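Local coordinates for mucin-like protocadherin (Homo sapiens, PDB 6OAE), which probably forms calcium-dependent adhesive complexes with CDHR2 on adjacent microvilli, this fragment being its first two extracellular cadherin repeats, at residues E17-I28 and N52-E63; G33-T43 and K65-S76. All coordinates share one frame; numbering follows the deposited sequence.

Contact 1. Residues E17-I28 and N52-E63; sequences ENTNVTEPLVDI and NQLFLNVTPDYE. With CA (calcium ion), chain D; CA (calcium ion), chain C.
Val26 and Leu54 form an antiparallel hydrogen-bonded pair, joined by Leu54 N to Val26 O and flanked by Leu25 N to Leu54 O and Ile28 N to Asn52 O; past Pro24 the chains part, two waters bridging Val21 O to Leu56 N and Val21 N to Val58 O, and meet again where Asn18 N binds Pro60 O. Gln53 runs extended alongside Asp27, and its NE2 donates to Asp27 OD1 (2.8 Å), in the amide plane but from above the carboxylate plane. With alanine at this position, Asp27 OD1 would probably lose this donor and one side of the Pro24 ring its cover (Pro24 CG to Gln53 NE2, 3.5 Å). Pro24 CB sits over one face of the Phe55 ring (CH-pi, 4.3 Å to the centroid), and Thr22 O meets its edge. At the far end the two segments supply the first repeat's ligands to the calcium sites at its junction with the second, a hallmark of cadherins. Glu17 CG sits between its backbone N and carbonyl carbon (chi1 59°), and the extended chain beyond carries OE2 to one ion (2.4 Å), shared with Asp61 OD1, and OE1 to the other. Glu63 OE1 bridges both; Asp92, Val93, Asp95, Asp131 and a water held by Asn18 OD1 complete the sites. Glu17 OE2 also accepts Tyr62 N, and Asp61 OD1 takes Glu63 N in an Asx turn.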
loop_
_atom_site.group_PDB
_atom_site.type_symbol
_atom_site.label_atom_id
_atom_site.label_comp_id
_atom_site.label_asym_id
_atom_site.label_seq_id
_atom_site.Cartn_x
_atom_site.Cartn_y
_atom_site.Cartn_z
ATOM N N GLU A 17 -3.678 -7.050 -8.830
ATOM C CA GLU A 17 -3.458 -5.734 -9.472
ATOM C C GLU A 17 -2.181 -5.821 -10.299
ATOM O O GLU A 17 -1.310 -6.666 -9.977
ATOM C CB GLU A 17 -3.404 -4.609 -8.457
ATOM C CG GLU A 17 -2.312 -4.756 -7.422
ATOM C CD GLU A 17 -2.052 -3.471 -6.666
ATOM O OE1 GLU A 17 -1.562 -3.557 -5.531
ATOM O OE2 GLU A 17 -2.335 -2.404 -7.218
ATOM N N ASN A 18 -2.101 -5.007 -11.355
ATOM C CA ASN A 18 -0.953 -4.923 -12.292
ATOM C C ASN A 18 -0.898 -6.159 -13.204
ATOM O O ASN A 18 0.064 -6.259 -13.942
ATOM C CB ASN A 18 0.368 -4.671 -11.554
ATOM C CG ASN A 18 0.255 -3.471 -10.641
ATOM O OD1 ASN A 18 -0.445 -2.511 -10.965
ATOM N ND2 ASN A 18 0.923 -3.518 -9.496
ATOM N N THR A 19 -1.886 -7.047 -13.173
ATOM C CA THR A 19 -1.988 -8.173 -14.125
ATOM C C THR A 19 -2.742 -7.718 -15.371
ATOM O O THR A 19 -3.842 -7.161 -15.227
ATOM C CB THR A 19 -2.655 -9.401 -13.502
ATOM O OG1 THR A 19 -1.939 -9.629 -12.286
ATOM C CG2 THR A 19 -2.605 -10.603 -14.418
ATOM N N ASN A 20 -2.148 -7.967 -16.539
ATOM C CA ASN A 20 -2.774 -7.741 -17.867
ATOM C C ASN A 20 -3.566 -9.007 -18.183
ATOM O O ASN A 20 -2.942 -10.038 -18.451
ATOM C CB ASN A 20 -1.699 -7.386 -18.896
ATOM C CG ASN A 20 -2.169 -7.341 -20.329
ATOM O OD1 ASN A 20 -3.269 -7.811 -20.657
ATOM N ND2 ASN A 20 -1.331 -6.808 -21.204
ATOM N N VAL A 21 -4.894 -8.967 -18.105
ATOM C CA VAL A 21 -5.716 -10.121 -18.550
ATOM C C VAL A 21 -6.277 -9.782 -19.930
ATOM O O VAL A 21 -7.226 -8.986 -20.019
ATOM C CB VAL A 21 -6.815 -10.480 -17.544
ATOM C CG1 VAL A 21 -7.580 -11.688 -18.034
ATOM C CG2 VAL A 21 -6.235 -10.732 -16.153
ATOM N N THR A 22 -5.700 -10.359 -20.973
ATOM C CA THR A 22 -6.120 -10.139 -22.378
ATOM C C THR A 22 -7.169 -11.172 -22.787
ATOM O O THR A 22 -8.050 -10.861 -23.610
ATOM C CB THR A 22 -4.878 -10.167 -23.282
ATOM O OG1 THR A 22 -4.141 -8.974 -22.955
ATOM C CG2 THR A 22 -5.238 -10.209 -24.739
ATOM N N GLU A 23 -7.043 -12.377 -22.271
ATOM C CA GLU A 23 -7.950 -13.504 -22.554
ATOM C C GLU A 23 -9.311 -13.202 -21.930
ATOM O O GLU A 23 -9.411 -12.406 -20.993
ATOM C CB GLU A 23 -7.355 -14.796 -22.002
ATOM C CG GLU A 23 -7.218 -14.803 -20.484
ATOM C CD GLU A 23 -6.398 -15.960 -19.951
ATOM O OE1 GLU A 23 -6.261 -16.956 -20.686
ATOM O OE2 GLU A 23 -5.907 -15.880 -18.787
ATOM N N PRO A 24 -10.387 -13.843 -22.420
ATOM C CA PRO A 24 -11.714 -13.658 -21.832
ATOM C C PRO A 24 -11.798 -14.090 -20.363
ATOM O O PRO A 24 -11.131 -15.037 -19.975
ATOM C CB PRO A 24 -12.649 -14.519 -22.701
ATOM C CG PRO A 24 -11.767 -15.353 -23.600
ATOM C CD PRO A 24 -10.386 -14.757 -23.569
ATOM N N LEU A 25 -12.607 -13.383 -19.567
ATOM C CA LEU A 25 -12.968 -13.811 -18.185
ATOM C C LEU A 25 -13.985 -14.927 -18.278
ATOM O O LEU A 25 -13.902 -15.886 -17.492
ATOM C CB LEU A 25 -13.598 -12.654 -17.396
ATOM C CG LEU A 25 -12.699 -11.468 -17.114
ATOM C CD1 LEU A 25 -13.502 -10.346 -16.455
ATOM C CD2 LEU A 25 -11.515 -11.888 -16.252
ATOM N N VAL A 26 -14.939 -14.805 -19.187
ATOM C CA VAL A 26 -16.051 -15.783 -19.219
ATOM C C VAL A 26 -16.801 -15.712 -20.548
ATOM O O VAL A 26 -16.932 -14.625 -21.122
ATOM C CB VAL A 26 -16.970 -15.564 -17.997
ATOM C CG1 VAL A 26 -17.834 -14.320 -18.118
ATOM C CG2 VAL A 26 -17.820 -16.785 -17.709
ATOM N N ASP A 27 -17.279 -16.867 -20.982
ATOM C CA ASP A 27 -18.231 -17.019 -22.108
ATOM C C ASP A 27 -19.633 -16.700 -21.569
ATOM O O ASP A 27 -19.999 -17.178 -20.475
ATOM C CB ASP A 27 -18.089 -18.402 -22.736
ATOM C CG ASP A 27 -16.766 -18.622 -23.471
ATOM O OD1 ASP A 27 -15.829 -17.795 -23.326
ATOM O OD2 ASP A 27 -16.674 -19.615 -24.189
ATOM N N ILE A 28 -20.378 -15.882 -22.282
ATOM C CA ILE A 28 -21.782 -15.556 -21.935
ATOM C C ILE A 28 -22.640 -16.445 -22.825
ATOM O O ILE A 28 -22.507 -16.348 -24.064
ATOM C CB ILE A 28 -22.081 -14.065 -22.117
ATOM C CG1 ILE A 28 -21.076 -13.192 -21.350
ATOM C CG2 ILE A 28 -23.532 -13.747 -21.725
ATOM C CD1 ILE A 28 -21.021 -11.763 -21.824
ATOM N N ASN A 52 -19.700 -12.539 -27.507
ATOM C CA ASN A 52 -20.410 -13.123 -26.332
ATOM C C ASN A 52 -19.391 -13.583 -25.280
ATOM O O ASN A 52 -19.640 -14.601 -24.590
ATOM C CB ASN A 52 -21.385 -14.226 -26.781
ATOM C CG ASN A 52 -22.561 -13.653 -27.540
ATOM O OD1 ASN A 52 -22.804 -12.445 -27.510
ATOM N ND2 ASN A 52 -23.300 -14.513 -28.214
ATOM N N GLN A 53 -18.275 -12.855 -25.157
ATOM C CA GLN A 53 -17.267 -13.091 -24.091
ATOM C C GLN A 53 -17.046 -11.769 -23.376
ATOM O O GLN A 53 -17.085 -10.719 -24.056
ATOM C CB GLN A 53 -15.961 -13.630 -24.674
ATOM C CG GLN A 53 -16.103 -14.985 -25.363
ATOM C CD GLN A 53 -14.785 -15.491 -25.901
ATOM O OE1 GLN A 53 -14.118 -14.824 -26.668
ATOM N NE2 GLN A 53 -14.399 -16.682 -25.509
ATOM N N LEU A 54 -16.829 -11.821 -22.061
ATOM C CA LEU A 54 -16.526 -10.646 -21.234
ATOM C C LEU A 54 -15.010 -10.555 -21.090
ATOM O O LEU A 54 -14.373 -11.559 -20.710
ATOM C CB LEU A 54 -17.182 -10.752 -19.865
ATOM C CG LEU A 54 -16.942 -9.572 -18.928
ATOM C CD1 LEU A 54 -17.554 -8.303 -19.475
ATOM C CD2 LEU A 54 -17.466 -9.884 -17.536
ATOM N N PHE A 55 -14.482 -9.391 -21.384
ATOM C CA PHE A 55 -13.043 -9.077 -21.273
ATOM C C PHE A 55 -12.835 -7.905 -20.320
ATOM O O PHE A 55 -13.746 -7.054 -20.211
ATOM C CB PHE A 55 -12.489 -8.687 -22.641
ATOM C CG PHE A 55 -12.469 -9.764 -23.685
ATOM C CD1 PHE A 55 -13.548 -9.946 -24.545
ATOM C CD2 PHE A 55 -11.339 -10.555 -23.858
ATOM C CE1 PHE A 55 -13.512 -10.928 -25.522
ATOM C CE2 PHE A 55 -11.311 -11.544 -24.835
ATOM C CZ PHE A 55 -12.389 -11.718 -25.673
ATOM N N LEU A 56 -11.667 -7.888 -19.673
ATOM C CA LEU A 56 -11.063 -6.715 -18.996
ATOM C C LEU A 56 -10.246 -5.971 -20.043
ATOM O O LEU A 56 -9.439 -6.650 -20.679
ATOM C CB LEU A 56 -10.114 -7.178 -17.882
ATOM C CG LEU A 56 -10.630 -7.204 -16.458
ATOM C CD1 LEU A 56 -9.540 -7.708 -15.529
ATOM C CD2 LEU A 56 -11.105 -5.827 -16.021
ATOM N N ASN A 57 -10.415 -4.650 -20.216
ATOM C CA ASN A 57 -9.626 -3.855 -21.201
ATOM C C ASN A 57 -8.420 -3.208 -20.519
ATOM O O ASN A 57 -7.551 -2.683 -21.251
ATOM C CB ASN A 57 -10.431 -2.735 -21.865
ATOM C CG ASN A 57 -11.414 -3.253 -22.869
ATOM O OD1 ASN A 57 -11.257 -4.363 -23.382
ATOM N ND2 ASN A 57 -12.424 -2.459 -23.160
ATOM N N VAL A 58 -8.375 -3.253 -19.191
ATOM C CA VAL A 58 -7.426 -2.449 -18.368
ATOM C C VAL A 58 -6.717 -3.319 -17.325
ATOM O O VAL A 58 -7.209 -4.423 -16.964
ATOM C CB VAL A 58 -8.172 -1.276 -17.720
ATOM C CG1 VAL A 58 -8.751 -0.344 -18.777
ATOM C CG2 VAL A 58 -9.264 -1.742 -16.784
ATOM N N THR A 59 -5.577 -2.820 -16.870
ATOM C CA THR A 59 -4.746 -3.458 -15.841
ATOM C C THR A 59 -5.176 -2.835 -14.513
ATOM O O THR A 59 -4.965 -1.641 -14.281
ATOM C CB THR A 59 -3.263 -3.360 -16.220
ATOM O OG1 THR A 59 -3.022 -4.281 -17.291
ATOM C CG2 THR A 59 -2.367 -3.708 -15.058
ATOM N N PRO A 60 -5.803 -3.607 -13.602
ATOM C CA PRO A 60 -6.334 -3.046 -12.362
ATOM C C PRO A 60 -5.254 -2.495 -11.427
ATOM O O PRO A 60 -4.094 -2.934 -11.507
ATOM C CB PRO A 60 -6.996 -4.235 -11.649
ATOM C CG PRO A 60 -7.152 -5.277 -12.711
ATOM C CD PRO A 60 -6.032 -5.045 -13.689
ATOM N N ASP A 61 -5.663 -1.556 -10.582
ATOM C CA ASP A 61 -4.804 -0.922 -9.554
ATOM C C ASP A 61 -5.605 -0.894 -8.259
ATOM O O ASP A 61 -6.542 -0.096 -8.160
ATOM C CB ASP A 61 -4.352 0.471 -9.981
ATOM C CG ASP A 61 -3.613 1.256 -8.902
ATOM O OD1 ASP A 61 -3.270 0.662 -7.883
ATOM O OD2 ASP A 61 -3.411 2.447 -9.106
ATOM N N TYR A 62 -5.226 -1.736 -7.308
ATOM C CA TYR A 62 -5.893 -1.875 -5.992
ATOM C C TYR A 62 -6.012 -0.518 -5.266
ATOM O O TYR A 62 -7.031 -0.316 -4.553
ATOM C CB TYR A 62 -5.155 -2.891 -5.131
ATOM C CG TYR A 62 -5.835 -3.160 -3.823
ATOM C CD1 TYR A 62 -6.802 -4.144 -3.719
ATOM C CD2 TYR A 62 -5.532 -2.417 -2.692
ATOM C CE1 TYR A 62 -7.449 -4.403 -2.516
ATOM C CE2 TYR A 62 -6.169 -2.661 -1.487
ATOM C CZ TYR A 62 -7.131 -3.653 -1.399
ATOM O OH TYR A 62 -7.757 -3.890 -0.207
ATOM N N GLU A 63 -5.041 0.378 -5.436
ATOM C CA GLU A 63 -5.023 1.720 -4.790
ATOM C C GLU A 63 -6.029 2.679 -5.473
ATOM O O GLU A 63 -6.417 3.661 -4.838
ATOM C CB GLU A 63 -3.599 2.289 -4.788
ATOM C CG GLU A 63 -2.691 1.674 -3.726
ATOM C CD GLU A 63 -2.240 0.230 -3.941
ATOM O OE1 GLU A 63 -1.682 -0.068 -5.018
ATOM O OE2 GLU A 63 -2.426 -0.604 -3.036
HETATM CA CA CA D . -1.180 -0.345 -7.276
HETATM CA CA CA C . -0.742 -2.250 -3.763
HETATM O O HOH W 1 -0.909 -0.216 -9.665
HETATM O O HOH W 2 -6.216 -6.946 -16.994
HETATM O O HOH W 3 -9.834 -9.695 -20.485
#

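Contact 2. Residues G33-T43 and K65-S76; sequences GQEVTLGALST and KSLLEAQLLCQS
Gln71 reaches across to the turn that follows strand 35-38, in an antiparallel ladder where Glu35 pairs with Gln75 and Thr37 with Leu73. Its chain leaves with CG trans to the backbone N (chi1 177°) and stays extended. CB lies 3.7 Å from Ser42 OG, CG passes Gly39 CA at 4.2 Å, and CD lies near both Gly39 CA and Leu41 CB. At the tip, OE1 accepts Leu41 N (3.0 Å), the donor standing above the carbonyl plane, while NE2 turns to Gln83 of strand 79-91. OE1 is also 3.2 Å from Gly39 CA, an approach that the lack of a side chain there permits. Ser42 OG locks the type I turn from Gly39 to Ser42: it takes Gln71 N at 2.8 Å and donates to Gly39 O. One residue on, Thr43 OG1 accepts Glu69 N (2.8 Å) in a nearly straight bond. On the inward face, Val36 CG2 packs against Cys74 SG, which is disulfide-bonded to Cys6, and Leu38 CD2 touches Ala70 and Leu72. Where the strand pairing gives way to the turn, side-chain oxygens of Gln71, Ser42 and Thr43 thus join the backbone carbonyls as acceptors of backbone N-H groups, keeping the edge segment bonded to strand 67-76.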
loop_
_atom_site.group_PDB
_atom_site.type_symbol
_atom_site.label_atom_id
_atom_site.label_comp_id
_atom_site.label_asym_id
_atom_site.label_seq_id
_atom_site.Cartn_x
_atom_site.Cartn_y
_atom_site.Cartn_z
ATOM N N GLY A 33 -31.741 -15.246 -30.597
ATOM C CA GLY A 33 -32.673 -14.103 -30.666
ATOM C C GLY A 33 -32.395 -13.024 -29.633
ATOM O O GLY A 33 -33.068 -11.972 -29.704
ATOM N N GLN A 34 -31.458 -13.249 -28.703
ATOM C CA GLN A 34 -31.058 -12.251 -27.670
ATOM C C GLN A 34 -29.656 -11.711 -28.003
ATOM O O GLN A 34 -28.938 -12.369 -28.752
ATOM C CB GLN A 34 -31.104 -12.866 -26.264
ATOM C CG GLN A 34 -32.519 -12.997 -25.699
ATOM C CD GLN A 34 -32.567 -13.615 -24.323
ATOM O OE1 GLN A 34 -31.783 -13.276 -23.436
ATOM N NE2 GLN A 34 -33.506 -14.526 -24.128
ATOM N N GLU A 35 -29.313 -10.541 -27.464
ATOM C CA GLU A 35 -27.963 -9.920 -27.556
ATOM C C GLU A 35 -27.570 -9.444 -26.157
ATOM O O GLU A 35 -28.461 -8.959 -25.426
ATOM C CB GLU A 35 -27.942 -8.751 -28.544
ATOM C CG GLU A 35 -27.892 -9.188 -29.996
ATOM C CD GLU A 35 -27.987 -8.070 -31.022
ATOM O OE1 GLU A 35 -28.325 -8.375 -32.184
ATOM O OE2 GLU A 35 -27.728 -6.900 -30.670
ATOM N N VAL A 36 -26.293 -9.566 -25.798
ATOM C CA VAL A 36 -25.794 -9.101 -24.469
ATOM C C VAL A 36 -24.876 -7.901 -24.699
ATOM O O VAL A 36 -24.032 -7.971 -25.592
ATOM C CB VAL A 36 -25.114 -10.223 -23.659
ATOM C CG1 VAL A 36 -23.838 -10.751 -24.320
ATOM C CG2 VAL A 36 -24.851 -9.782 -22.220
ATOM N N THR A 37 -25.066 -6.853 -23.909
ATOM C CA THR A 37 -24.293 -5.599 -23.929
ATOM C C THR A 37 -24.014 -5.196 -22.488
ATOM O O THR A 37 -24.723 -5.710 -21.594
ATOM C CB THR A 37 -25.066 -4.506 -24.677
ATOM O OG1 THR A 37 -26.265 -4.258 -23.946
ATOM C CG2 THR A 37 -25.395 -4.887 -26.105
ATOM N N LEU A 38 -23.030 -4.327 -22.265
ATOM C CA LEU A 38 -22.725 -3.786 -20.919
ATOM C C LEU A 38 -23.787 -2.741 -20.590
ATOM O O LEU A 38 -24.093 -1.934 -21.486
ATOM C CB LEU A 38 -21.315 -3.173 -20.873
ATOM C CG LEU A 38 -20.165 -4.177 -20.862
ATOM C CD1 LEU A 38 -18.819 -3.464 -20.962
ATOM C CD2 LEU A 38 -20.203 -5.043 -19.606
ATOM N N GLY A 39 -24.329 -2.790 -19.371
ATOM C CA GLY A 39 -25.242 -1.776 -18.818
ATOM C C GLY A 39 -24.480 -0.659 -18.128
ATOM O O GLY A 39 -23.241 -0.796 -17.914
ATOM N N ALA A 40 -25.187 0.413 -17.775
ATOM C CA ALA A 40 -24.615 1.662 -17.223
ATOM C C ALA A 40 -24.218 1.511 -15.752
ATOM O O ALA A 40 -23.568 2.435 -15.263
ATOM C CB ALA A 40 -25.578 2.807 -17.412
ATOM N N LEU A 41 -24.577 0.422 -15.055
ATOM C CA LEU A 41 -24.059 0.165 -13.676
ATOM C C LEU A 41 -22.664 -0.484 -13.742
ATOM O O LEU A 41 -22.045 -0.598 -12.688
ATOM C CB LEU A 41 -25.039 -0.688 -12.857
ATOM C CG LEU A 41 -26.231 0.068 -12.247
ATOM C CD1 LEU A 41 -27.019 -0.844 -11.307
ATOM C CD2 LEU A 41 -25.792 1.332 -11.509
ATOM N N SER A 42 -22.190 -0.882 -14.926
ATOM C CA SER A 42 -20.806 -1.383 -15.137
ATOM C C SER A 42 -19.803 -0.300 -14.728
ATOM O O SER A 42 -20.007 0.870 -15.086
ATOM C CB SER A 42 -20.543 -1.794 -16.558
ATOM O OG SER A 42 -21.467 -2.767 -17.003
ATOM N N THR A 43 -18.748 -0.679 -14.017
ATOM C CA THR A 43 -17.576 0.182 -13.758
ATOM C C THR A 43 -17.138 0.779 -15.092
ATOM O O THR A 43 -16.911 0.045 -16.054
ATOM C CB THR A 43 -16.407 -0.585 -13.132
ATOM O OG1 THR A 43 -16.859 -1.237 -11.947
ATOM C CG2 THR A 43 -15.239 0.331 -12.832
ATOM N N LYS A 65 -9.017 1.355 -7.431
ATOM C CA LYS A 65 -10.349 0.707 -7.299
ATOM C C LYS A 65 -10.156 -0.798 -7.118
ATOM O O LYS A 65 -9.486 -1.399 -7.976
ATOM C CB LYS A 65 -11.182 1.042 -8.540
ATOM C CG LYS A 65 -12.680 0.826 -8.414
ATOM C CD LYS A 65 -13.422 1.077 -9.709
ATOM C CE LYS A 65 -13.399 2.523 -10.165
ATOM N NZ LYS A 65 -14.245 3.383 -9.304
ATOM N N SER A 66 -10.714 -1.375 -6.049
ATOM C CA SER A 66 -10.492 -2.784 -5.623
ATOM C C SER A 66 -11.608 -3.716 -6.120
ATOM O O SER A 66 -11.461 -4.942 -5.982
ATOM C CB SER A 66 -10.362 -2.856 -4.128
ATOM O OG SER A 66 -11.593 -2.543 -3.505
ATOM N N LEU A 67 -12.702 -3.169 -6.651
ATOM C CA LEU A 67 -13.854 -3.979 -7.113
ATOM C C LEU A 67 -14.367 -3.400 -8.423
ATOM O O LEU A 67 -14.676 -2.189 -8.473
ATOM C CB LEU A 67 -14.929 -3.975 -6.028
ATOM C CG LEU A 67 -16.141 -4.852 -6.304
ATOM C CD1 LEU A 67 -15.820 -6.323 -6.028
ATOM C CD2 LEU A 67 -17.328 -4.375 -5.467
ATOM N N LEU A 68 -14.421 -4.233 -9.457
ATOM C CA LEU A 68 -14.900 -3.846 -10.802
ATOM C C LEU A 68 -16.165 -4.661 -11.039
ATOM O O LEU A 68 -16.134 -5.864 -10.739
ATOM C CB LEU A 68 -13.815 -4.125 -11.847
ATOM C CG LEU A 68 -12.401 -3.659 -11.479
ATOM C CD1 LEU A 68 -11.398 -4.063 -12.559
ATOM C CD2 LEU A 68 -12.365 -2.167 -11.257
ATOM N N GLU A 69 -17.218 -4.020 -11.531
ATOM C CA GLU A 69 -18.539 -4.633 -11.757
ATOM C C GLU A 69 -18.904 -4.501 -13.233
ATOM O O GLU A 69 -18.744 -3.423 -13.791
ATOM C CB GLU A 69 -19.552 -3.949 -10.828
ATOM C CG GLU A 69 -20.999 -4.286 -11.130
ATOM C CD GLU A 69 -21.963 -3.945 -10.003
ATOM O OE1 GLU A 69 -22.931 -4.713 -9.803
ATOM O OE2 GLU A 69 -21.739 -2.918 -9.325
ATOM N N ALA A 70 -19.391 -5.579 -13.825
ATOM C CA ALA A 70 -19.950 -5.603 -15.184
ATOM C C ALA A 70 -21.427 -5.936 -15.047
ATOM O O ALA A 70 -21.739 -6.955 -14.384
ATOM C CB ALA A 70 -19.246 -6.610 -16.046
ATOM N N GLN A 71 -22.283 -5.098 -15.632
ATOM C CA GLN A 71 -23.748 -5.358 -15.728
ATOM C C GLN A 71 -23.982 -5.891 -17.128
ATOM O O GLN A 71 -23.740 -5.136 -18.080
ATOM C CB GLN A 71 -24.534 -4.084 -15.427
ATOM C CG GLN A 71 -26.042 -4.262 -15.572
ATOM C CD GLN A 71 -26.788 -2.962 -15.409
ATOM O OE1 GLN A 71 -26.338 -1.904 -15.846
ATOM N NE2 GLN A 71 -27.945 -3.039 -14.774
ATOM N N LEU A 72 -24.388 -7.145 -17.254
ATOM C CA LEU A 72 -24.666 -7.787 -18.553
ATOM C C LEU A 72 -26.165 -7.673 -18.768
ATOM O O LEU A 72 -26.898 -8.242 -17.945
ATOM C CB LEU A 72 -24.231 -9.254 -18.562
ATOM C CG LEU A 72 -22.836 -9.559 -18.020
ATOM C CD1 LEU A 72 -22.395 -10.936 -18.460
ATOM C CD2 LEU A 72 -21.827 -8.513 -18.440
ATOM N N LEU A 73 -26.564 -6.953 -19.813
ATOM C CA LEU A 73 -27.975 -6.723 -20.196
ATOM C C LEU A 73 -28.277 -7.672 -21.338
ATOM O O LEU A 73 -27.632 -7.539 -22.389
ATOM C CB LEU A 73 -28.177 -5.266 -20.627
ATOM C CG LEU A 73 -27.933 -4.189 -19.575
ATOM C CD1 LEU A 73 -28.262 -2.812 -20.141
ATOM C CD2 LEU A 73 -28.735 -4.425 -18.306
ATOM N N CYS A 74 -29.217 -8.600 -21.142
ATOM C CA CYS A 74 -29.610 -9.596 -22.166
ATOM C C CYS A 74 -30.941 -9.182 -22.787
ATOM O O CYS A 74 -31.980 -9.422 -22.164
ATOM C CB CYS A 74 -29.639 -10.979 -21.560
ATOM S SG CYS A 74 -27.959 -11.607 -21.347
ATOM N N GLN A 75 -30.876 -8.582 -23.974
ATOM C CA GLN A 75 -32.021 -7.930 -24.658
ATOM C C GLN A 75 -32.454 -8.764 -25.867
ATOM O O GLN A 75 -31.607 -9.499 -26.412
ATOM C CB GLN A 75 -31.619 -6.516 -25.075
ATOM C CG GLN A 75 -31.099 -5.659 -23.921
ATOM C CD GLN A 75 -30.806 -4.236 -24.332
ATOM O OE1 GLN A 75 -30.999 -3.849 -25.482
ATOM N NE2 GLN A 75 -30.331 -3.441 -23.388
ATOM N N SER A 76 -33.735 -8.654 -26.243
ATOM C CA SER A 76 -34.354 -9.254 -27.459
ATOM C C SER A 76 -35.143 -8.158 -28.171
ATOM O O SER A 76 -36.159 -7.709 -27.606
ATOM C CB SER A 76 -35.239 -10.425 -27.125
ATOM O OG SER A 76 -35.823 -10.967 -28.303
#

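Overall arrangement
Contacts 1 and 2 belong to the two facing sheets of the first cadherin repeat: strands 26-27 and 53-56 lie in one, strands 35-38 and 67-76 in the other. Each is partly buried, with exposed residues on its outer side, and their inward sides meet in the hydrophobic core, with Ile28 CD1 3.7 Å from Leu72 CD1 and Leu56 packed on Leu68. Their segments alternate along the chain, so the chain crosses back and forth between the two sheets. The polar chemistry differs with place. Contact 1 runs out to the calcium ions at the junction with the second repeat, where carboxylates dominate; across contact 2 the side-chain bonds are made by neutral amide and hydroxyl groups, with a disulfide toward the opposite end.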